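PDB 3QC2: glycosyl hydrolase from Bacteroides ovatus, which is a glycosyl hydrolase by family, with an all-beta fold consistent with a beta-propeller. Local coordinates for residues A[276-281]-A[303-308]; A[243-248]-A[267-272]; A[307-312]-A[322-327]; A[234-239]-A[299-304]. One frame throughout, in Å; residues are numbered along the deposited sequence.

Contact 1 of 4, residues A[276-281]-A[303-308]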
# COMPACT_ATOMS: atom_id res chain seq x y z
N LYS A 276 -19.95 -11.42 -9.86
CA LYS A 276 -21.06 -10.79 -9.18
C LYS A 276 -21.26 -11.25 -7.72
O LYS A 276 -22.02 -10.64 -6.97
CB LYS A 276 -22.34 -10.89 -10.01
CG LYS A 276 -22.65 -9.59 -10.77
CD LYS A 276 -23.61 -9.80 -11.87
CE LYS A 276 -24.55 -8.55 -12.10
NZ LYS A 276 -23.88 -7.23 -11.99
N ARG A 277 -20.56 -12.31 -7.31
CA ARG A 277 -20.61 -12.75 -5.93
C ARG A 277 -20.10 -11.62 -5.02
O ARG A 277 -20.55 -11.49 -3.89
CB ARG A 277 -19.77 -14.01 -5.75
CG ARG A 277 -20.36 -15.20 -6.42
CD ARG A 277 -19.39 -16.38 -6.53
NE ARG A 277 -18.85 -16.82 -5.24
CZ ARG A 277 -17.57 -16.74 -4.87
NH1 ARG A 277 -16.65 -16.25 -5.69
NH2 ARG A 277 -17.21 -17.19 -3.67
N TYR A 278 -19.18 -10.81 -5.56
CA TYR A 278 -18.63 -9.66 -4.86
C TYR A 278 -19.14 -8.36 -5.46
O TYR A 278 -19.62 -8.32 -6.58
CB TYR A 278 -17.10 -9.70 -4.89
CG TYR A 278 -16.55 -10.95 -4.30
CD1 TYR A 278 -16.46 -11.10 -2.92
CD2 TYR A 278 -16.16 -12.02 -5.11
CE1 TYR A 278 -15.97 -12.28 -2.35
CE2 TYR A 278 -15.67 -13.21 -4.54
CZ TYR A 278 -15.58 -13.32 -3.16
OH TYR A 278 -15.12 -14.48 -2.59
N THR A 279 -19.03 -7.29 -4.68
CA THR A 279 -19.47 -5.95 -5.09
C THR A 279 -18.65 -5.46 -6.30
O THR A 279 -17.45 -5.69 -6.38
CB THR A 279 -19.34 -4.94 -3.93
OG1 THR A 279 -19.95 -5.48 -2.74
CG2 THR A 279 -19.99 -3.59 -4.30
N ALA A 280 -19.33 -4.79 -7.22
CA ALA A 280 -18.71 -4.28 -8.41
C ALA A 280 -17.91 -3.01 -8.12
O ALA A 280 -18.30 -2.20 -7.29
CB ALA A 280 -19.77 -4.01 -9.47
N ASN A 281 -16.77 -2.87 -8.81
CA ASN A 281 -15.94 -1.66 -8.72
C ASN A 281 -15.40 -1.32 -7.34
O ASN A 281 -15.24 -0.14 -6.99
CB ASN A 281 -16.72 -0.45 -9.29
CG ASN A 281 -17.14 -0.65 -10.71
OD1 ASN A 281 -16.37 -1.16 -11.54
ND2 ASN A 281 -18.36 -0.23 -11.03
N ASP A 303 -7.88 -17.81 -5.32
CA ASP A 303 -9.06 -17.69 -6.16
C ASP A 303 -10.17 -16.86 -5.50
O ASP A 303 -11.06 -16.38 -6.17
CB ASP A 303 -9.59 -19.09 -6.53
CG ASP A 303 -8.64 -19.85 -7.45
OD1 ASP A 303 -7.79 -19.20 -8.15
OD2 ASP A 303 -8.73 -21.09 -7.49
N GLU A 304 -10.09 -16.72 -4.18
CA GLU A 304 -11.06 -15.95 -3.40
C GLU A 304 -10.27 -14.94 -2.56
O GLU A 304 -9.19 -15.25 -2.11
CB GLU A 304 -11.83 -16.88 -2.46
CG GLU A 304 -12.54 -18.03 -3.15
CD GLU A 304 -13.72 -17.57 -4.01
OE1 GLU A 304 -14.13 -16.40 -3.90
OE2 GLU A 304 -14.24 -18.40 -4.78
N PRO A 305 -10.82 -13.74 -2.34
CA PRO A 305 -10.10 -12.80 -1.51
C PRO A 305 -10.04 -13.31 -0.05
O PRO A 305 -10.99 -13.93 0.42
CB PRO A 305 -10.93 -11.53 -1.63
CG PRO A 305 -12.29 -12.01 -1.88
CD PRO A 305 -12.15 -13.24 -2.71
N PHE A 306 -8.91 -13.07 0.62
CA PHE A 306 -8.72 -13.53 2.02
C PHE A 306 -9.22 -12.52 3.01
O PHE A 306 -9.44 -12.84 4.17
CB PHE A 306 -7.24 -13.82 2.31
CG PHE A 306 -6.39 -12.58 2.47
CD1 PHE A 306 -5.79 -11.97 1.35
CD2 PHE A 306 -6.18 -12.03 3.74
CE1 PHE A 306 -4.99 -10.82 1.50
CE2 PHE A 306 -5.40 -10.88 3.89
CZ PHE A 306 -4.80 -10.27 2.76
N PHE A 307 -9.39 -11.27 2.55
CA PHE A 307 -9.86 -10.17 3.38
C PHE A 307 -10.74 -9.26 2.52
O PHE A 307 -10.32 -8.84 1.45
CB PHE A 307 -8.66 -9.40 3.94
CG PHE A 307 -9.00 -8.46 5.06
CD1 PHE A 307 -9.12 -8.93 6.36
CD2 PHE A 307 -9.16 -7.10 4.82
CE1 PHE A 307 -9.43 -8.05 7.43
CE2 PHE A 307 -9.46 -6.22 5.87
CZ PHE A 307 -9.59 -6.72 7.19
N ARG A 308 -11.95 -8.97 3.00
CA ARG A 308 -12.90 -8.11 2.26
C ARG A 308 -13.76 -7.31 3.24
O ARG A 308 -13.71 -7.56 4.45
CB ARG A 308 -13.79 -8.97 1.36
CG ARG A 308 -14.69 -9.95 2.09
CD ARG A 308 -15.42 -10.82 1.10
NE ARG A 308 -16.32 -11.77 1.73
CZ ARG A 308 -17.59 -11.51 2.07
NH1 ARG A 308 -18.14 -10.30 1.86
NH2 ARG A 308 -18.32 -12.47 2.64
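Glu-304 OE1 sits at the edge of two flat groups, close to the plane of each: the Arg-277 guanidinium and the Tyr-278 ring. The same ring has Arg-308 CD at another part of its rim, 3.8 Å from Tyr-278 CE1, and Pro-305 arrives obliquely, tip to tip, with Pro-305 CD 3.5 Å from Tyr-278 CZ. These apolar touches join two surface loops, the one before strand 283-290 and the one after strand 298-301. Arg-277 and Glu-304 meet end-on. Arg-277 NH1 donates to Glu-304 OE1 at 3.1 Å, and Arg-277 NH2 reaches that same Glu-304 OE1 at 3.2 Å, so a single carboxylate oxygen takes both bonds. The guanidinium stands 83° from the carboxylate plane. NH1 uses the syn lone pair of OE1, while NH2 comes from above the carboxylate plane. A third donor, Tyr-278 OH, approaches nearly along the C-O axis of Glu-304 and is short, at 2.5 Å from OE1. The Glu-304 chain is bent at CB-CG (chi2 -69°), which swings its carboxylate round to the tyrosine and arginine. Arg-277 NH1 is also paired with Asp-275, its stronger partner, while Arg-308 gives its polar end to Pro-362 O and meets the Tyr-278 rim chiefly through CD. Pro-364 and Leu-363, close to the end of the chain, pack on Tyr-278 and Glu-304. Chemically, three donors converge on OE1, an arrangement that would stabilise the negative charge of Glu-304 and probably keep it ionised.

Contact 2 of 4, residues A[243-248]-A[267-272]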
# COMPACT_ATOMS: atom_id res chain seq x y z
N PHE A 243 -12.69 -11.83 -8.43
CA PHE A 243 -12.69 -10.55 -7.72
C PHE A 243 -11.64 -9.59 -8.24
O PHE A 243 -11.82 -8.38 -8.14
CB PHE A 243 -12.51 -10.76 -6.20
CG PHE A 243 -11.11 -11.14 -5.79
CD1 PHE A 243 -10.66 -12.47 -5.89
CD2 PHE A 243 -10.24 -10.18 -5.29
CE1 PHE A 243 -9.37 -12.81 -5.51
CE2 PHE A 243 -8.96 -10.52 -4.90
CZ PHE A 243 -8.52 -11.86 -5.02
N ASP A 244 -10.53 -10.13 -8.75
CA ASP A 244 -9.45 -9.29 -9.29
C ASP A 244 -9.52 -9.31 -10.80
O ASP A 244 -8.63 -9.81 -11.48
CB ASP A 244 -8.06 -9.72 -8.75
CG ASP A 244 -7.72 -11.20 -9.01
OD1 ASP A 244 -8.67 -12.05 -9.17
OD2 ASP A 244 -6.49 -11.50 -9.03
N SER A 245 -10.61 -8.73 -11.31
CA SER A 245 -10.96 -8.73 -12.74
C SER A 245 -10.74 -7.42 -13.48
O SER A 245 -10.75 -7.41 -14.71
CB SER A 245 -12.41 -9.15 -12.90
OG SER A 245 -13.24 -8.45 -12.00
N HIS A 246 -10.60 -6.32 -12.75
CA HIS A 246 -10.34 -5.02 -13.36
C HIS A 246 -8.93 -4.53 -13.04
O HIS A 246 -8.25 -3.99 -13.90
CB HIS A 246 -11.39 -4.00 -12.93
CG HIS A 246 -11.22 -2.67 -13.59
ND1 HIS A 246 -11.20 -2.51 -14.96
CD2 HIS A 246 -11.09 -1.42 -13.07
CE1 HIS A 246 -11.05 -1.23 -15.25
NE2 HIS A 246 -10.98 -0.55 -14.12
N LEU A 247 -8.50 -4.73 -11.79
CA LEU A 247 -7.18 -4.31 -11.35
C LEU A 247 -6.53 -5.33 -10.44
O LEU A 247 -7.21 -6.01 -9.69
CB LEU A 247 -7.29 -3.00 -10.58
CG LEU A 247 -7.87 -1.79 -11.28
CD1 LEU A 247 -7.96 -0.61 -10.27
CD2 LEU A 247 -7.04 -1.39 -12.51
N THR A 248 -5.22 -5.44 -10.53
CA THR A 248 -4.41 -6.27 -9.63
C THR A 248 -3.37 -5.32 -9.12
O THR A 248 -2.29 -5.17 -9.72
CB THR A 248 -3.74 -7.49 -10.36
OG1 THR A 248 -3.03 -7.03 -11.53
CG2 THR A 248 -4.81 -8.54 -10.77
N GLY A 267 -7.46 -6.43 -5.35
CA GLY A 267 -8.18 -6.71 -6.57
C GLY A 267 -9.45 -5.89 -6.68
O GLY A 267 -10.25 -5.86 -5.75
N LYS A 268 -9.64 -5.23 -7.82
CA LYS A 268 -10.86 -4.45 -8.08
C LYS A 268 -11.77 -5.27 -8.98
O LYS A 268 -11.33 -5.79 -9.99
CB LYS A 268 -10.54 -3.10 -8.72
CG LYS A 268 -11.76 -2.17 -8.86
CD LYS A 268 -11.35 -0.74 -9.20
CE LYS A 268 -12.57 0.19 -9.36
NZ LYS A 268 -12.17 1.64 -9.57
N ASN A 269 -13.03 -5.39 -8.60
CA ASN A 269 -13.99 -6.22 -9.35
C ASN A 269 -14.58 -5.47 -10.57
O ASN A 269 -15.12 -4.37 -10.43
CB ASN A 269 -15.12 -6.67 -8.42
CG ASN A 269 -15.91 -7.85 -8.96
OD1 ASN A 269 -15.42 -8.63 -9.77
ND2 ASN A 269 -17.15 -8.01 -8.46
N HIS A 270 -14.45 -6.07 -11.76
CA HIS A 270 -14.96 -5.49 -13.00
C HIS A 270 -16.49 -5.69 -13.06
O HIS A 270 -16.97 -6.77 -12.77
CB HIS A 270 -14.28 -6.16 -14.19
CG HIS A 270 -14.35 -5.36 -15.45
ND1 HIS A 270 -15.51 -5.18 -16.15
CD2 HIS A 270 -13.38 -4.73 -16.15
CE1 HIS A 270 -15.27 -4.45 -17.23
NE2 HIS A 270 -13.99 -4.16 -17.25
N SER A 271 -17.24 -4.65 -13.45
CA SER A 271 -18.72 -4.76 -13.49
C SER A 271 -19.25 -5.60 -14.68
O SER A 271 -20.37 -6.13 -14.62
CB SER A 271 -19.36 -3.38 -13.47
OG SER A 271 -18.80 -2.55 -14.47
N GLY A 272 -18.46 -5.70 -15.73
CA GLY A 272 -18.83 -6.48 -16.92
C GLY A 272 -18.10 -7.81 -17.09
O GLY A 272 -18.65 -8.74 -17.71
O HOH W 1 -12.88 -7.20 -5.73
O HOH W 2 -10.04 1.56 -11.94
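Phe-243 turns its carbonyl onto the backbone of the second segment, Phe-243 O lying 3.2 Å from Lys-268 C, while its ring comes obliquely to Gly-267 CA. A water lies beside both Phe-243 O and Gly-267 O. Asp-244 follows with its CB 3.7 Å from Gly-267 CA, a close approach made against a residue that has no side chain; its carboxylate leads off to Tyr-265, Arg-239 and Arg-301. Ser-245 makes the straightest bond of the contact: His-270 N donates to Ser-245 OG at 2.7 Å, with an N-H...O angle of 175°. That hydroxyl is also hydrogen-bonded to Tyr-242 O, and Ser-245 N adds a weak bond to Lys-268 O. His-246 N gives the stronger bond to the same carbonyl, Lys-268 O, at 2.9 Å. Its ring meets the His-270 ring obliquely, planes 74° apart and His-246 ND1 3.3 Å from His-270 CD2. Lys-268 CD touches the edge of the His-246 ring, and a second water accepts from Lys-268 NZ and, weakly, from His-246 NE2. Leu-247 lies alongside the extended Lys-268 chain, pointing the same way, with Leu-247 CD1 3.6 Å from Lys-268 CD; Leu-247 O accepts from Lys-268 N at 3.2 Å. Thr-248 and Gly-267 then form an antiparallel non-hydrogen-bonded pair. Because His-246 and Leu-247 both stand opposite Lys-268, the evidence fits a classic beta bulge at the open end of the antiparallel hairpin made by strands 247-257 and 260-268.

Contact 3 of 4, residues A[307-312]-A[322-327]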
# COMPACT_ATOMS: atom_id res chain seq x y z
N PHE A 307 -9.39 -11.27 2.55
CA PHE A 307 -9.86 -10.17 3.38
C PHE A 307 -10.74 -9.26 2.52
O PHE A 307 -10.32 -8.84 1.45
CB PHE A 307 -8.66 -9.40 3.94
CG PHE A 307 -9.00 -8.46 5.06
CD1 PHE A 307 -9.12 -8.93 6.36
CD2 PHE A 307 -9.16 -7.10 4.82
CE1 PHE A 307 -9.43 -8.05 7.43
CE2 PHE A 307 -9.46 -6.22 5.87
CZ PHE A 307 -9.59 -6.72 7.19
N ARG A 308 -11.95 -8.97 3.00
CA ARG A 308 -12.90 -8.11 2.26
C ARG A 308 -13.76 -7.31 3.24
O ARG A 308 -13.71 -7.56 4.45
CB ARG A 308 -13.79 -8.97 1.36
CG ARG A 308 -14.69 -9.95 2.09
CD ARG A 308 -15.42 -10.82 1.10
NE ARG A 308 -16.32 -11.77 1.73
CZ ARG A 308 -17.59 -11.51 2.07
NH1 ARG A 308 -18.14 -10.30 1.86
NH2 ARG A 308 -18.32 -12.47 2.64
N PRO A 309 -14.54 -6.33 2.73
CA PRO A 309 -15.41 -5.54 3.62
C PRO A 309 -16.42 -6.40 4.34
O PRO A 309 -17.18 -7.12 3.71
CB PRO A 309 -16.11 -4.57 2.66
CG PRO A 309 -15.17 -4.41 1.54
CD PRO A 309 -14.50 -5.75 1.38
N MSE A 310 -16.40 -6.34 5.68
CA MSE A 310 -17.32 -7.12 6.53
C MSE A 310 -18.07 -6.26 7.53
O MSE A 310 -19.25 -6.48 7.78
CB MSE A 310 -16.55 -8.19 7.30
CG MSE A 310 -15.87 -9.25 6.45
SE MSE A 310 -17.09 -10.38 5.49
CE MSE A 310 -18.13 -11.08 7.01
N ASP A 311 -17.37 -5.30 8.13
CA ASP A 311 -17.95 -4.45 9.17
C ASP A 311 -18.36 -3.08 8.64
O ASP A 311 -17.91 -2.64 7.57
CB ASP A 311 -16.96 -4.32 10.33
CG ASP A 311 -16.66 -5.69 11.01
OD1 ASP A 311 -17.39 -6.68 10.72
OD2 ASP A 311 -15.71 -5.75 11.83
N SER A 312 -19.21 -2.39 9.42
CA SER A 312 -19.75 -1.09 9.04
C SER A 312 -18.69 -0.01 8.87
O SER A 312 -18.84 0.86 8.02
CB SER A 312 -20.84 -0.63 10.03
OG SER A 312 -20.34 -0.58 11.37
N GLY A 322 -19.12 -1.35 1.14
CA GLY A 322 -17.74 -1.18 1.55
C GLY A 322 -16.65 -1.50 0.56
O GLY A 322 -16.90 -2.05 -0.52
N THR A 323 -15.42 -1.14 0.94
CA THR A 323 -14.23 -1.41 0.16
C THR A 323 -12.98 -1.32 1.10
O THR A 323 -12.93 -0.47 2.00
CB THR A 323 -14.14 -0.43 -1.06
OG1 THR A 323 -13.05 -0.80 -1.90
CG2 THR A 323 -13.96 0.97 -0.61
N VAL A 324 -12.02 -2.25 0.92
CA VAL A 324 -10.77 -2.25 1.73
C VAL A 324 -9.54 -2.27 0.83
O VAL A 324 -9.53 -2.96 -0.18
CB VAL A 324 -10.70 -3.43 2.75
CG1 VAL A 324 -11.78 -3.29 3.80
CG2 VAL A 324 -10.80 -4.78 2.04
N PHE A 325 -8.51 -1.52 1.20
CA PHE A 325 -7.29 -1.42 0.41
C PHE A 325 -6.06 -1.65 1.33
O PHE A 325 -5.67 -0.75 2.08
CB PHE A 325 -7.24 -0.04 -0.25
CG PHE A 325 -6.18 0.11 -1.28
CD1 PHE A 325 -6.38 -0.37 -2.56
CD2 PHE A 325 -5.00 0.75 -0.99
CE1 PHE A 325 -5.40 -0.22 -3.55
CE2 PHE A 325 -4.02 0.91 -1.96
CZ PHE A 325 -4.23 0.41 -3.25
N ILE A 326 -5.49 -2.87 1.27
CA ILE A 326 -4.33 -3.22 2.13
C ILE A 326 -3.07 -2.55 1.62
O ILE A 326 -2.84 -2.48 0.40
CB ILE A 326 -4.13 -4.77 2.32
CG1 ILE A 326 -3.84 -5.49 1.00
CG2 ILE A 326 -5.35 -5.38 2.98
CD1 ILE A 326 -3.47 -6.98 1.18
N GLU A 327 -2.25 -2.06 2.54
CA GLU A 327 -1.07 -1.29 2.16
C GLU A 327 0.08 -1.28 3.19
O GLU A 327 1.25 -1.07 2.81
CB GLU A 327 -1.54 0.13 1.87
CG GLU A 327 -0.53 1.06 1.24
CD GLU A 327 -1.19 2.36 0.73
OE1 GLU A 327 -2.38 2.33 0.42
OE2 GLU A 327 -0.51 3.38 0.65
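Pro-309 and Val-324 bury the most surface here, with Phe-307 third, and a single methyl, Val-324 CG2, meets both of the others. The contact joins the loop after strand 298-301 to the start of strand 324-332. Val-324 CG2 lies 3.9 Å from Pro-309 CD and 4.0 Å from Phe-307 CD2, and also touches Arg-308 CA, in the backbone between the two side chains. The valine rotamer (chi1 -66°) puts CG2 in the crowded position between the backbone N and the carbonyl carbon, from which it points at Pro-309 and Phe-307. The Phe-307 side chain crosses the valine at about a right angle, its ring neither face-on nor edge-on to the methyl. Pro-309 reaches further back along the segment: Pro-309 CG stands 3.3 Å from Thr-323 N and 3.4 Å from Gly-322 C, lying against the peptide that links them, an approach permitted by the absence of a side chain on Gly-322. Tyr-340 packs on both Phe-307, ring edge-to-face, and Val-324, while Thr-323 OG1 is hydrogen-bonded to Tyr-283 N. No hydrogen bond or salt bridge spans the two segments. Cohesion across this contact is therefore dispersive, resting on the shape of a proline, a valine methyl and an aromatic ring.

Contact 4 of 4, residues A[234-239]-A[299-304]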
# COMPACT_ATOMS: atom_id res chain seq x y z
N LYS A 234 4.66 -8.01 -18.00
CA LYS A 234 3.53 -8.29 -17.14
C LYS A 234 3.71 -9.65 -16.44
O LYS A 234 3.78 -10.69 -17.12
CB LYS A 234 2.23 -8.30 -17.97
CG LYS A 234 1.96 -6.99 -18.73
CD LYS A 234 0.80 -7.12 -19.71
CE LYS A 234 0.60 -5.80 -20.56
N LEU A 235 3.83 -9.64 -15.10
CA LEU A 235 3.97 -10.88 -14.31
C LEU A 235 2.62 -11.61 -14.23
O LEU A 235 2.54 -12.80 -14.47
CB LEU A 235 4.55 -10.59 -12.93
CG LEU A 235 6.09 -10.44 -12.89
CD1 LEU A 235 6.64 -9.77 -14.12
CD2 LEU A 235 6.53 -9.72 -11.62
N PHE A 236 1.57 -10.88 -13.86
CA PHE A 236 0.20 -11.42 -13.95
C PHE A 236 -0.79 -10.26 -14.10
O PHE A 236 -0.43 -9.09 -13.88
CB PHE A 236 -0.17 -12.41 -12.82
CG PHE A 236 -0.42 -11.78 -11.49
CD1 PHE A 236 -1.72 -11.41 -11.12
CD2 PHE A 236 0.62 -11.62 -10.57
CE1 PHE A 236 -1.98 -10.85 -9.88
CE2 PHE A 236 0.38 -11.06 -9.32
CZ PHE A 236 -0.93 -10.67 -8.97
N SER A 237 -2.02 -10.59 -14.47
CA SER A 237 -3.01 -9.58 -14.78
C SER A 237 -4.40 -9.90 -14.23
O SER A 237 -4.64 -11.01 -13.75
CB SER A 237 -3.11 -9.45 -16.31
OG SER A 237 -1.89 -9.01 -16.88
N PRO A 238 -5.31 -8.91 -14.27
CA PRO A 238 -6.67 -9.15 -13.91
C PRO A 238 -7.25 -10.29 -14.77
O PRO A 238 -6.84 -10.44 -15.93
CB PRO A 238 -7.37 -7.82 -14.24
CG PRO A 238 -6.34 -6.82 -14.05
CD PRO A 238 -5.04 -7.46 -14.43
N ARG A 239 -8.19 -11.04 -14.22
CA ARG A 239 -8.78 -12.21 -14.90
C ARG A 239 -10.30 -12.18 -14.86
O ARG A 239 -10.88 -11.80 -13.86
CB ARG A 239 -8.29 -13.49 -14.23
CG ARG A 239 -8.41 -13.44 -12.71
CD ARG A 239 -8.02 -14.70 -12.01
NE ARG A 239 -8.04 -14.45 -10.56
CZ ARG A 239 -7.78 -15.34 -9.62
NH1 ARG A 239 -7.49 -16.60 -9.92
NH2 ARG A 239 -7.85 -14.96 -8.34
N ILE A 299 3.70 -18.34 -9.51
CA ILE A 299 3.32 -19.72 -9.17
C ILE A 299 1.80 -19.84 -9.10
O ILE A 299 1.21 -20.66 -9.80
CB ILE A 299 3.96 -20.21 -7.84
CG1 ILE A 299 5.48 -20.24 -7.96
CG2 ILE A 299 3.46 -21.60 -7.49
CD1 ILE A 299 6.20 -20.75 -6.68
N THR A 300 1.16 -19.02 -8.27
CA THR A 300 -0.29 -19.07 -8.10
C THR A 300 -0.81 -17.87 -7.36
O THR A 300 -0.04 -17.06 -6.87
CB THR A 300 -0.69 -20.34 -7.30
OG1 THR A 300 -2.13 -20.43 -7.20
CG2 THR A 300 -0.04 -20.32 -5.88
N ARG A 301 -2.14 -17.75 -7.31
CA ARG A 301 -2.81 -16.71 -6.51
C ARG A 301 -4.08 -17.31 -5.92
O ARG A 301 -4.54 -18.36 -6.37
CB ARG A 301 -3.14 -15.45 -7.32
CG ARG A 301 -3.96 -15.69 -8.59
CD ARG A 301 -4.34 -14.37 -9.26
NE ARG A 301 -4.39 -14.51 -10.71
CZ ARG A 301 -4.64 -13.52 -11.57
NH1 ARG A 301 -4.94 -12.30 -11.15
NH2 ARG A 301 -4.62 -13.76 -12.87
N LEU A 302 -4.62 -16.64 -4.90
CA LEU A 302 -5.82 -17.09 -4.25
C LEU A 302 -6.99 -16.83 -5.20
O LEU A 302 -7.06 -15.78 -5.83
CB LEU A 302 -6.05 -16.35 -2.93
CG LEU A 302 -4.97 -16.46 -1.86
CD1 LEU A 302 -5.33 -15.61 -0.68
CD2 LEU A 302 -4.75 -17.93 -1.42
N ASP A 303 -7.88 -17.81 -5.32
CA ASP A 303 -9.06 -17.69 -6.16
C ASP A 303 -10.17 -16.86 -5.50
O ASP A 303 -11.06 -16.38 -6.17
CB ASP A 303 -9.59 -19.09 -6.53
CG ASP A 303 -8.64 -19.85 -7.45
OD1 ASP A 303 -7.79 -19.20 -8.15
OD2 ASP A 303 -8.73 -21.09 -7.49
N GLU A 304 -10.09 -16.72 -4.18
CA GLU A 304 -11.06 -15.95 -3.40
C GLU A 304 -10.27 -14.94 -2.56
O GLU A 304 -9.19 -15.25 -2.11
CB GLU A 304 -11.83 -16.88 -2.46
CG GLU A 304 -12.54 -18.03 -3.15
CD GLU A 304 -13.72 -17.57 -4.01
OE1 GLU A 304 -14.13 -16.40 -3.90
OE2 GLU A 304 -14.24 -18.40 -4.78
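Arg-239 and Arg-301 form a guanidinium-guanidinium stack, a polar, partly buried contact between the loop preceding strand 247-257 and the end of strand 298-301. The two chains slide past each other in opposite directions; their flat groups are parallel within 1°, with centres 4.1 Å apart. Each covers the other's face with a methylene: Arg-301 CD lies over the middle of the Arg-239 guanidinium, 3.6 Å from Arg-239 CZ, and Arg-239 CD does the same for Arg-301. The opposite face of Arg-301 takes Phe-236 CD1, 3.3 Å from Arg-301 NH1, the ring being inclined by 67° and presenting its edge. Both terminal nitrogens of Arg-301 grip one atom, NH1 and NH2 each standing 2.9 Å from Ser-237 O. NH2 arrives nearly in line with the carbonyl and NH1 from above its plane. Arg-239 is extended from CG to NE, and its far end bonds twice: Arg-239 NH2 to Leu-302 O at 2.8 Å, and Arg-239 NH1 to Asp-303 OD1 at 3.2 Å, a salt bridge on the anti side of the carboxylate. Two like charges this close would repel, but Asp-244 is salt-bridged to both arginines and Asp-303 adds further negative charge, which probably offsets the repulsion. A bound triethylene glycol, probably from the crystallisation liquor, receives a weak bond from Arg-301 NH2. Around the stack, Phe-236 packs on Ala-288 and Phe-290, and Thr-248 touches Phe-236, Pro-238 and Arg-301, so the loop lies against strands 283-290 and 247-257.

How the contacts relate
Contact 4 spans the longest stretch of chain, from 234-239 to 299-304, and contact 2 falls wholly between its two segments. Contact 1 opens after contact 2 has closed and shares Asp-303 and Glu-304 with contact 4; contact 3 begins on the 303-308 segment of contact 1, with which it shares Phe-307 and Arg-308. Centres of contacts 1 and 2 are about 9 Å apart, of 3 and 4 about 20 Å. Strands 247-257, 260-268, 283-290 and 298-301 form an antiparallel meander, consistent with a propeller blade. Asp-244 of contact 2 is salt-bridged to Arg-239 and Arg-301 of contact 4, tying the hairpin to strand 298-301, and contact 3 links onward to strand 324-332.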